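Local coordinates for protein probable fumarate reductase Ifc3 (PDB 1QO8) that catalyses the essentially one-way reduction of fumarate to succinate in vitro, using one FAD and four covalently bound c-type hemes per subunit, at residues V273-V278 with A344-A349; H282-A287 with K519-L524; T509-L514 with G552-D557; A349-I354 with G503-N508. One frame throughout, in Å; residues are numbered along the deposited sequence.

Interaction 1. Residues V273-V278 with A344-A349. With FAD (flavin-adenine dinucleotide), chain G.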
# COMPACT_ATOMS: atom_id res chain seq x y z
N VAL A 273 8.43 17.36 -12.35
CA VAL A 273 8.74 16.11 -13.01
C VAL A 273 7.44 15.26 -12.95
O VAL A 273 6.82 15.21 -11.87
CB VAL A 273 9.89 15.35 -12.35
CG1 VAL A 273 9.93 13.92 -12.94
CG2 VAL A 273 11.23 16.05 -12.55
N VAL A 274 7.04 14.74 -14.11
CA VAL A 274 5.79 14.01 -14.25
C VAL A 274 5.88 12.58 -14.72
O VAL A 274 4.97 11.76 -14.66
CB VAL A 274 4.87 14.79 -15.17
CG1 VAL A 274 4.32 16.07 -14.60
CG2 VAL A 274 5.54 15.10 -16.55
N LYS A 275 7.06 12.10 -15.18
CA LYS A 275 7.25 10.75 -15.60
C LYS A 275 8.71 10.37 -15.61
O LYS A 275 9.52 11.25 -15.89
CB LYS A 275 6.68 10.62 -17.06
CG LYS A 275 6.50 9.13 -17.35
CD LYS A 275 5.87 8.89 -18.72
CE LYS A 275 5.12 7.56 -18.59
NZ LYS A 275 5.81 6.50 -19.38
N LEU A 276 9.10 9.20 -15.21
CA LEU A 276 10.48 8.75 -15.39
C LEU A 276 10.47 7.98 -16.74
O LEU A 276 9.54 7.20 -17.01
CB LEU A 276 10.91 7.83 -14.26
CG LEU A 276 10.84 8.39 -12.82
CD1 LEU A 276 10.85 7.27 -11.78
CD2 LEU A 276 11.98 9.36 -12.54
N VAL A 277 11.50 8.17 -17.53
CA VAL A 277 11.50 7.60 -18.90
C VAL A 277 12.42 6.39 -18.80
O VAL A 277 13.56 6.48 -18.37
CB VAL A 277 12.07 8.57 -19.94
CG1 VAL A 277 11.99 7.99 -21.40
CG2 VAL A 277 11.32 9.88 -19.83
N VAL A 278 11.87 5.22 -19.12
CA VAL A 278 12.74 4.01 -19.09
C VAL A 278 13.00 3.55 -20.52
O VAL A 278 12.10 3.69 -21.36
CB VAL A 278 11.98 2.96 -18.26
CG1 VAL A 278 12.57 1.57 -18.37
CG2 VAL A 278 11.93 3.43 -16.80
N ALA A 344 7.60 6.37 -9.38
CA ALA A 344 8.42 5.19 -9.12
C ALA A 344 7.58 3.92 -9.23
O ALA A 344 7.94 2.94 -9.93
CB ALA A 344 9.28 5.21 -7.87
N LYS A 345 6.42 3.90 -8.65
CA LYS A 345 5.49 2.81 -8.64
C LYS A 345 5.06 2.43 -10.08
O LYS A 345 5.08 1.28 -10.47
CB LYS A 345 4.23 3.21 -7.85
CG LYS A 345 3.44 1.95 -7.49
CD LYS A 345 2.00 2.18 -7.04
CE LYS A 345 1.34 3.49 -7.37
NZ LYS A 345 -0.03 3.72 -6.78
N GLU A 346 4.74 3.41 -10.87
CA GLU A 346 4.31 3.35 -12.25
C GLU A 346 5.36 2.66 -13.14
O GLU A 346 4.93 2.06 -14.11
CB GLU A 346 4.03 4.78 -12.71
CG GLU A 346 3.41 5.01 -14.04
CD GLU A 346 3.51 6.39 -14.64
OE1 GLU A 346 3.68 7.44 -13.96
OE2 GLU A 346 3.46 6.42 -15.92
N ILE A 347 6.66 2.70 -12.91
CA ILE A 347 7.61 1.97 -13.70
C ILE A 347 8.05 0.68 -13.04
O ILE A 347 8.95 0.08 -13.62
CB ILE A 347 8.84 2.83 -14.11
CG1 ILE A 347 9.56 3.26 -12.84
CG2 ILE A 347 8.37 4.01 -14.94
CD1 ILE A 347 11.05 3.28 -12.74
N GLY A 348 7.50 0.23 -11.92
CA GLY A 348 7.83 -1.05 -11.33
C GLY A 348 8.74 -1.02 -10.14
O GLY A 348 9.30 -2.10 -9.78
N ALA A 349 9.00 0.19 -9.58
CA ALA A 349 9.79 0.18 -8.32
C ALA A 349 8.96 -0.53 -7.24
O ALA A 349 7.72 -0.51 -7.28
CB ALA A 349 10.11 1.59 -7.82
PA FAD G . 11.18 17.95 1.24
O1A FAD G . 11.97 18.90 2.10
O2A FAD G . 9.83 17.96 1.26
O5B FAD G . 11.41 18.57 -0.19
C5B FAD G . 10.99 17.90 -1.44
C4B FAD G . 11.18 18.94 -2.65
O4B FAD G . 10.73 18.15 -3.86
C3B FAD G . 10.12 20.09 -2.57
O3B FAD G . 10.55 21.38 -2.48
C2B FAD G . 9.00 19.69 -3.59
O2B FAD G . 8.32 20.80 -4.23
C1B FAD G . 9.84 19.06 -4.63
N9A FAD G . 9.11 18.11 -5.49
C8A FAD G . 8.10 17.25 -5.14
N7A FAD G . 7.58 16.64 -6.17
C5A FAD G . 8.29 17.11 -7.27
C6A FAD G . 8.15 16.90 -8.71
N6A FAD G . 7.27 16.09 -9.25
N1A FAD G . 9.07 17.55 -9.47
C2A FAD G . 9.95 18.47 -8.96
N3A FAD G . 10.14 18.74 -7.65
C4A FAD G . 9.25 18.05 -6.88
N1 FAD G . 12.17 15.94 10.99
C2 FAD G . 13.24 15.94 11.74
O2 FAD G . 14.07 15.10 11.83
N3 FAD G . 13.56 17.02 12.61
C4 FAD G . 12.66 18.09 12.60
O4 FAD G . 12.84 19.01 13.34
C4X FAD G . 11.44 18.03 11.79
N5 FAD G . 10.56 19.04 11.84
C5X FAD G . 9.47 19.04 11.04
C6 FAD G . 8.59 20.13 11.12
C7 FAD G . 7.48 20.16 10.32
C7M FAD G . 6.49 21.29 10.35
C8 FAD G . 7.27 19.09 9.38
C8M FAD G . 6.10 19.15 8.45
C9 FAD G . 8.14 18.03 9.27
C9A FAD G . 9.26 17.97 10.08
N10 FAD G . 10.20 16.93 10.08
C10 FAD G . 11.27 16.92 10.90
C1' FAD G . 10.28 15.99 8.92
C2' FAD G . 11.46 16.42 7.98
O2' FAD G . 11.33 17.88 8.00
C3' FAD G . 11.01 16.02 6.55
O3' FAD G . 10.79 14.61 6.46
C4' FAD G . 12.29 16.10 5.65
O4' FAD G . 12.60 17.53 5.62
C5' FAD G . 11.82 15.69 4.21
O5' FAD G . 13.00 16.19 3.30
P FAD G . 13.06 15.88 1.80
O1P FAD G . 14.37 16.49 1.34
O2P FAD G . 12.85 14.50 1.73
O3P FAD G . 11.85 16.48 1.28
O HOH W 1 7.05 7.43 -13.97
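Strand residues Val273-Val278 lie against the last turn of helix 339-346 and the loop that follows it. The tight part is apolar and turns on Ile347. Its CG1 occupies the crowded position between backbone N and carbonyl carbon (chi1 62°), so that CD1 meets Leu276 CD1 at 4.1 Å, the two side chains crossing nearly at right angles. The CG2 branch touches Val278 CG2, also at 4.1 Å. An alanine here would probably loosen the helix end from the strand, since both branches that reach Leu276 and Val278 would be gone. The polar side is looser: Lys275 NZ and Glu346 OE2 stay 4.2 Å apart, too far for a salt bridge, although Lys275 CE comes to 3.3 Å from that oxygen; a water accepts from Leu276 N and donates weakly to Glu346 OE1. Gly348, with positive phi, closes the helix in a Schellman motif. Farther off, Val273 reads the FAD adenine edge through its backbone, N donating to N1A (3.0 Å) and O accepting from N6A (2.8 Å). Ile110 and Ile114 of helix 107-115 cover Val274 and Val277, strand 284-291 pairs alongside, and Val304 and Leu306 of strand 303-306 pack on Leu276.

Interaction 2. Residues H282-A287 with K519-L524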
# COMPACT_ATOMS: atom_id res chain seq x y z
N HIS A 282 14.95 -1.76 -19.32
CA HIS A 282 14.59 -1.44 -17.95
C HIS A 282 15.52 -0.41 -17.30
O HIS A 282 15.77 -0.53 -16.11
CB HIS A 282 14.59 -2.69 -17.06
CG HIS A 282 13.47 -3.61 -17.43
ND1 HIS A 282 13.73 -4.89 -17.90
CD2 HIS A 282 12.13 -3.44 -17.46
CE1 HIS A 282 12.59 -5.49 -18.17
NE2 HIS A 282 11.61 -4.63 -17.93
N SER A 283 16.01 0.56 -18.04
CA SER A 283 16.93 1.55 -17.54
C SER A 283 16.23 2.90 -17.48
O SER A 283 15.56 3.20 -18.46
CB SER A 283 18.17 1.74 -18.43
OG SER A 283 19.16 0.84 -17.99
N VAL A 284 16.39 3.59 -16.35
CA VAL A 284 15.84 4.95 -16.31
C VAL A 284 16.83 5.81 -17.09
O VAL A 284 18.02 5.68 -16.78
CB VAL A 284 15.69 5.53 -14.88
CG1 VAL A 284 15.37 7.02 -14.94
CG2 VAL A 284 14.61 4.76 -14.15
N VAL A 285 16.31 6.56 -18.04
CA VAL A 285 17.19 7.40 -18.85
C VAL A 285 16.73 8.85 -18.89
O VAL A 285 17.32 9.55 -19.72
CB VAL A 285 17.30 6.91 -20.31
CG1 VAL A 285 18.04 5.57 -20.37
CG2 VAL A 285 15.95 6.81 -21.00
N GLY A 286 15.88 9.33 -18.01
CA GLY A 286 15.67 10.82 -17.95
C GLY A 286 14.19 10.94 -17.50
O GLY A 286 13.73 9.98 -16.89
N ALA A 287 13.52 12.05 -17.80
CA ALA A 287 12.25 12.25 -17.10
C ALA A 287 11.57 13.36 -17.85
O ALA A 287 12.32 14.17 -18.40
CB ALA A 287 12.62 12.74 -15.67
N LYS A 519 15.98 -5.57 -6.48
CA LYS A 519 17.19 -5.24 -7.13
C LYS A 519 17.12 -3.82 -7.74
O LYS A 519 16.13 -3.30 -8.19
CB LYS A 519 17.62 -6.14 -8.32
CG LYS A 519 17.31 -7.61 -8.05
CD LYS A 519 18.43 -8.15 -7.17
CE LYS A 519 18.42 -9.70 -7.21
NZ LYS A 519 18.94 -10.09 -5.85
N PRO A 520 18.32 -3.27 -7.82
CA PRO A 520 18.50 -1.85 -8.15
C PRO A 520 18.00 -1.59 -9.54
O PRO A 520 18.18 -2.38 -10.50
CB PRO A 520 20.01 -1.63 -7.95
CG PRO A 520 20.58 -2.99 -7.66
CD PRO A 520 19.47 -3.72 -6.94
N ILE A 521 17.21 -0.54 -9.72
CA ILE A 521 16.81 -0.14 -11.07
C ILE A 521 17.96 0.74 -11.58
O ILE A 521 18.44 1.61 -10.82
CB ILE A 521 15.52 0.67 -11.03
CG1 ILE A 521 14.36 -0.20 -10.52
CG2 ILE A 521 15.24 1.33 -12.37
CD1 ILE A 521 13.07 0.53 -10.23
N ASP A 522 18.45 0.38 -12.74
CA ASP A 522 19.56 1.01 -13.41
C ASP A 522 19.30 2.48 -13.72
O ASP A 522 18.40 2.79 -14.50
CB ASP A 522 19.78 0.27 -14.78
CG ASP A 522 21.06 0.85 -15.42
OD1 ASP A 522 22.13 0.75 -14.79
OD2 ASP A 522 20.93 1.42 -16.52
N GLY A 523 20.06 3.39 -13.15
CA GLY A 523 19.80 4.83 -13.39
C GLY A 523 18.99 5.53 -12.30
O GLY A 523 18.83 6.78 -12.41
N LEU A 524 18.38 4.86 -11.34
CA LEU A 524 17.40 5.48 -10.42
C LEU A 524 17.83 5.46 -8.96
O LEU A 524 18.17 4.41 -8.43
CB LEU A 524 16.05 4.78 -10.44
CG LEU A 524 14.73 5.54 -10.40
CD1 LEU A 524 13.63 4.83 -9.64
CD2 LEU A 524 14.76 7.00 -10.00
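Asp522 O is the best-held polar atom of this contact, gripped across it by one well-formed bond: Val284 N donates at 2.8 Å, with an N-H...O angle of 155°, and sits almost on the C=O axis. The carboxylate of the same residue makes the second link. Asp522 CG lies anti to its backbone N (chi1 -174°), which carries OD2 to the hydroxyl of Ser283; OG donates to the anti lone pair of OD2 over a very short 2.4 Å. The other oxygen, OD1, is bonded to His562 NE2, so the carboxylate is held from two directions and its rotation is largely fixed.

Beside these polar links, Val284 CG2 wedges between two apolar side chains, 3.9 Å from Ile521 CG2 and 3.8 Å from Leu524 CG, crossing both obliquely. Ile521 to Leu524 form a type II turn, closed by Leu524 N donating to Ile521 O at 3.3 Å. Its third residue, Gly523, has positive phi, and a side chain there would collide with Val284 O. The turn therefore fits flush against the start of strand 284-291. Val278 and Val304 continue the apolar surface around Val284, while His282 reaches Asp402 of the second subunit through a weak hydrogen bond.

Apolar packing at Val284 thus lies directly beside two hydrogen bonds to Asp522, which is on the exposed side of the contact. Hydroxyl and imidazole on one carboxylate would probably favour its ionised form, and the negative charge would in turn probably favour protonation of His562.

Interaction 3. Residues T509-L514 with G552-D557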
# COMPACT_ATOMS: atom_id res chain seq x y z
N THR A 509 21.30 0.15 0.48
CA THR A 509 22.26 0.96 1.21
C THR A 509 23.01 1.91 0.33
O THR A 509 23.51 2.87 0.94
CB THR A 509 23.25 0.13 2.05
OG1 THR A 509 24.10 -0.59 1.18
CG2 THR A 509 22.42 -0.81 2.91
N THR A 510 23.05 1.77 -0.99
CA THR A 510 23.70 2.80 -1.79
C THR A 510 22.65 3.71 -2.39
O THR A 510 22.92 4.51 -3.27
CB THR A 510 24.58 2.17 -2.90
OG1 THR A 510 23.76 1.22 -3.55
CG2 THR A 510 25.84 1.52 -2.29
N ALA A 511 21.41 3.61 -1.93
CA ALA A 511 20.32 4.48 -2.27
C ALA A 511 19.89 4.31 -3.71
O ALA A 511 19.29 5.25 -4.28
CB ALA A 511 20.61 5.97 -2.03
N SER A 512 20.11 3.13 -4.28
CA SER A 512 19.42 2.77 -5.51
C SER A 512 17.95 2.49 -5.15
O SER A 512 17.79 1.79 -4.13
CB SER A 512 19.96 1.43 -6.06
OG SER A 512 21.14 1.71 -6.80
N VAL A 513 17.03 2.94 -6.00
CA VAL A 513 15.68 2.40 -5.88
C VAL A 513 15.62 0.96 -6.41
O VAL A 513 16.22 0.63 -7.43
CB VAL A 513 14.72 3.33 -6.65
CG1 VAL A 513 13.29 2.82 -6.57
CG2 VAL A 513 14.78 4.76 -6.03
N LEU A 514 14.87 0.09 -5.73
CA LEU A 514 14.73 -1.30 -6.11
C LEU A 514 13.45 -1.57 -6.90
O LEU A 514 12.44 -0.89 -6.81
CB LEU A 514 14.72 -2.15 -4.82
CG LEU A 514 15.81 -1.74 -3.84
CD1 LEU A 514 15.73 -2.53 -2.55
CD2 LEU A 514 17.20 -1.88 -4.51
N GLY A 552 20.86 11.67 1.32
CA GLY A 552 20.91 12.63 0.21
C GLY A 552 22.33 12.64 -0.34
O GLY A 552 22.48 12.62 -1.58
N ARG A 553 23.34 12.54 0.54
CA ARG A 553 24.71 12.66 0.08
C ARG A 553 25.11 11.29 -0.54
O ARG A 553 25.88 11.26 -1.48
CB ARG A 553 25.73 12.95 1.20
CG ARG A 553 25.51 14.28 1.95
CD ARG A 553 26.37 14.37 3.21
NE ARG A 553 27.77 14.62 2.83
CZ ARG A 553 28.78 14.39 3.67
NH1 ARG A 553 28.62 13.92 4.92
NH2 ARG A 553 30.01 14.68 3.27
N ILE A 554 24.63 10.18 0.06
CA ILE A 554 24.90 8.87 -0.54
C ILE A 554 24.24 8.75 -1.91
O ILE A 554 24.93 8.32 -2.87
CB ILE A 554 24.50 7.74 0.40
CG1 ILE A 554 25.42 7.64 1.59
CG2 ILE A 554 24.56 6.40 -0.35
CD1 ILE A 554 24.89 6.84 2.76
N ALA A 555 23.00 9.25 -2.09
CA ALA A 555 22.31 9.14 -3.36
C ALA A 555 23.01 9.90 -4.48
O ALA A 555 23.07 9.48 -5.63
CB ALA A 555 20.89 9.75 -3.31
N GLY A 556 23.44 11.13 -4.15
CA GLY A 556 24.13 12.04 -5.06
C GLY A 556 25.52 11.49 -5.42
O GLY A 556 25.85 11.49 -6.59
N ASP A 557 26.24 10.95 -4.47
CA ASP A 557 27.54 10.30 -4.73
C ASP A 557 27.39 9.04 -5.56
O ASP A 557 28.08 8.96 -6.58
CB ASP A 557 28.26 10.01 -3.42
CG ASP A 557 29.66 9.46 -3.59
OD1 ASP A 557 30.58 10.17 -4.06
OD2 ASP A 557 29.85 8.27 -3.29
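Methyl-to-methyl packing marks the closest approach of the two backbones in this small contact between the loop leading into strand 512-514 and helix 543-563. Ala511 directs its CB at the helix, where it rests 3.8 Å from Ala555 CA and 4.0 Å from Ala555 CB. With so small a residue on each side the backbones come close, the Ala511 and Ala555 CA atoms being 5.2 Å apart. Positive phi at Ala511 (69°) turns the chain here and presents that methyl to the helix.

A second kind of contact is methyl against backbone. Ile554 has CG2 anti to its own backbone N, and this branch lies along the loop, 3.9 Å from Thr509 O and 3.8 Å from Thr510 O, with Ala511 CB a little farther off. These are van der Waals contacts. Ile206 of helix 201-220 packs on both Thr509 and Ile554 and so bridges the two segments.

Polar bonds hold the loop from within its own neighbourhood: Asn508 bonds Thr510 OG1 through ND2 and Ser512 N through OD1.

The alanine contact packs the C-terminal helix on the loop before strand 512-514, which pairs through Ala511 with strand 524-526 of the parallel sheet in the FAD-binding domain. The side chain of Ala555 is about 7 Å from that of FAD-binding Ala132, which lies in what is probably the Rossmann-type GxGxxG turn of this flavoprotein fold.

Interaction 4. Residues A349-I354 with G503-N508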
# COMPACT_ATOMS: atom_id res chain seq x y z
N ALA A 349 9.00 0.19 -9.58
CA ALA A 349 9.79 0.18 -8.32
C ALA A 349 8.96 -0.53 -7.24
O ALA A 349 7.72 -0.51 -7.28
CB ALA A 349 10.11 1.59 -7.82
N SER A 350 9.57 -1.29 -6.39
CA SER A 350 8.95 -1.65 -5.12
C SER A 350 8.98 -0.53 -4.06
O SER A 350 9.77 0.39 -4.22
CB SER A 350 9.65 -2.87 -4.58
OG SER A 350 11.03 -2.78 -4.35
N MET A 351 8.19 -0.70 -3.01
CA MET A 351 7.99 0.20 -1.93
C MET A 351 8.38 -0.44 -0.60
O MET A 351 8.52 -1.69 -0.48
CB MET A 351 6.56 0.69 -1.83
CG MET A 351 5.81 1.24 -3.04
SD MET A 351 6.63 2.77 -3.52
CE MET A 351 6.86 2.59 -5.29
N THR A 352 8.63 0.33 0.42
CA THR A 352 8.93 -0.23 1.77
C THR A 352 7.95 0.38 2.77
O THR A 352 7.85 1.65 2.85
CB THR A 352 10.37 0.07 2.21
OG1 THR A 352 11.34 -0.56 1.36
CG2 THR A 352 10.71 -0.41 3.64
N ASP A 353 7.27 -0.43 3.57
CA ASP A 353 6.31 0.10 4.54
C ASP A 353 5.45 1.21 3.97
O ASP A 353 5.18 2.24 4.67
CB ASP A 353 7.01 0.63 5.84
CG ASP A 353 7.99 -0.33 6.47
OD1 ASP A 353 7.68 -1.57 6.48
OD2 ASP A 353 9.08 0.03 6.98
N ILE A 354 4.84 1.01 2.78
CA ILE A 354 4.40 2.15 1.97
C ILE A 354 3.30 2.94 2.66
O ILE A 354 3.13 4.18 2.61
CB ILE A 354 3.95 1.68 0.58
CG1 ILE A 354 3.54 2.80 -0.36
CG2 ILE A 354 2.80 0.68 0.72
CD1 ILE A 354 4.68 3.76 -0.74
N GLY A 503 6.65 5.55 4.99
CA GLY A 503 6.80 4.60 3.92
C GLY A 503 7.21 5.33 2.63
O GLY A 503 7.08 6.59 2.55
N GLY A 504 7.71 4.58 1.68
CA GLY A 504 8.02 5.22 0.38
C GLY A 504 8.67 4.15 -0.52
O GLY A 504 8.51 2.97 -0.31
N VAL A 505 9.49 4.62 -1.39
CA VAL A 505 10.23 3.83 -2.44
C VAL A 505 11.21 2.96 -1.73
O VAL A 505 11.92 3.41 -0.81
CB VAL A 505 10.73 5.01 -3.27
CG1 VAL A 505 12.24 5.28 -3.27
CG2 VAL A 505 9.94 5.19 -4.51
N ALA A 506 11.32 1.68 -2.09
CA ALA A 506 12.38 0.87 -1.53
C ALA A 506 13.75 1.24 -2.08
O ALA A 506 14.04 1.44 -3.27
CB ALA A 506 12.15 -0.63 -1.80
N ILE A 507 14.67 1.13 -1.16
CA ILE A 507 16.08 1.53 -1.39
C ILE A 507 17.04 0.51 -0.86
O ILE A 507 16.63 -0.19 0.08
CB ILE A 507 16.13 2.94 -0.77
CG1 ILE A 507 16.37 3.86 -1.97
CG2 ILE A 507 17.04 3.25 0.38
CD1 ILE A 507 15.39 4.97 -2.07
N ASN A 508 18.24 0.41 -1.46
CA ASN A 508 19.33 -0.31 -0.81
C ASN A 508 20.20 0.67 -0.04
O ASN A 508 20.03 1.89 -0.02
CB ASN A 508 20.20 -1.03 -1.87
CG ASN A 508 21.18 -0.04 -2.47
OD1 ASN A 508 21.01 0.98 -3.13
ND2 ASN A 508 22.45 -0.33 -2.06
O HOH W 2 13.68 0.65 1.51
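Three backbone hydrogen bonds join these segments. Thr352 and Gly504 form the hydrogen-bonded antiparallel pair: Thr352 N donates to Gly504 O at 2.7 Å, nearly along the C=O axis, and Gly504 N returns a longer bond of 3.2 Å to Thr352 O. Farther along, Ala506 N donates to Ser350 O at 2.9 Å from above the carbonyl plane. Between them, Met351 faces Val505 as a non-hydrogen-bonded pair.

Weaker CA-H...O contacts bring Gly503 CA to 3.0 Å from Asp353 O and also near Thr352 O. A side chain on Gly503 would run into the Asp353 carbonyl, so glycine suits this close passage.

One water extends the polar pairing. It lies 2.6 Å from Thr352 OG1 and accepts from Ile507 N, linking a hydroxyl to the chain beyond the paired strands. The same OG1 rests against Ala506 CB at 3.3 Å, while Ser350 OG, bonded to Asp515 O, touches the same methyl from two residues earlier in the chain.

Van der Waals contacts complete the joint. Met351, bent at chi2 and chi3, lays SD against the Gly504 carbonyl and brings CE to Val505 CG2, 4.1 Å away; Ile354 CD1 covers Gly504 CA. Asp355 of the second subunit packs on Met351 and Ile354.

The arrangement is a short antiparallel pairing of strand 351-352 with strand 489-505, at Gly504 and Val505, in a mixed beta-sheet of the flavoprotein region, with the Val505 side chain about 11 Å from bound FAD.

Interactions 2 and 4 are the more buried contacts, 1 and 3 only partly so. Interactions 1 and 2 use the two neighbouring strands 271-278 and 284-291, whose backbones pair at Val277 with Val285 and Gly286. Interactions 1 and 4 share Ala349, and Met351 CE packs on Lys345. Strand 512-514 joins the rest: it bonds to Ile521 and Leu524 of interaction 2 and to Ser350 and Ala506 of interaction 4. Chemistry follows place. Strand pairing in 4 relies on backbone hydrogen bonds, the turn in 2 adds the carboxylate of an exposed residue, and the helix contacts in 1 and 3 are mainly apolar. Of the four, interaction 1 alone directly touches FAD.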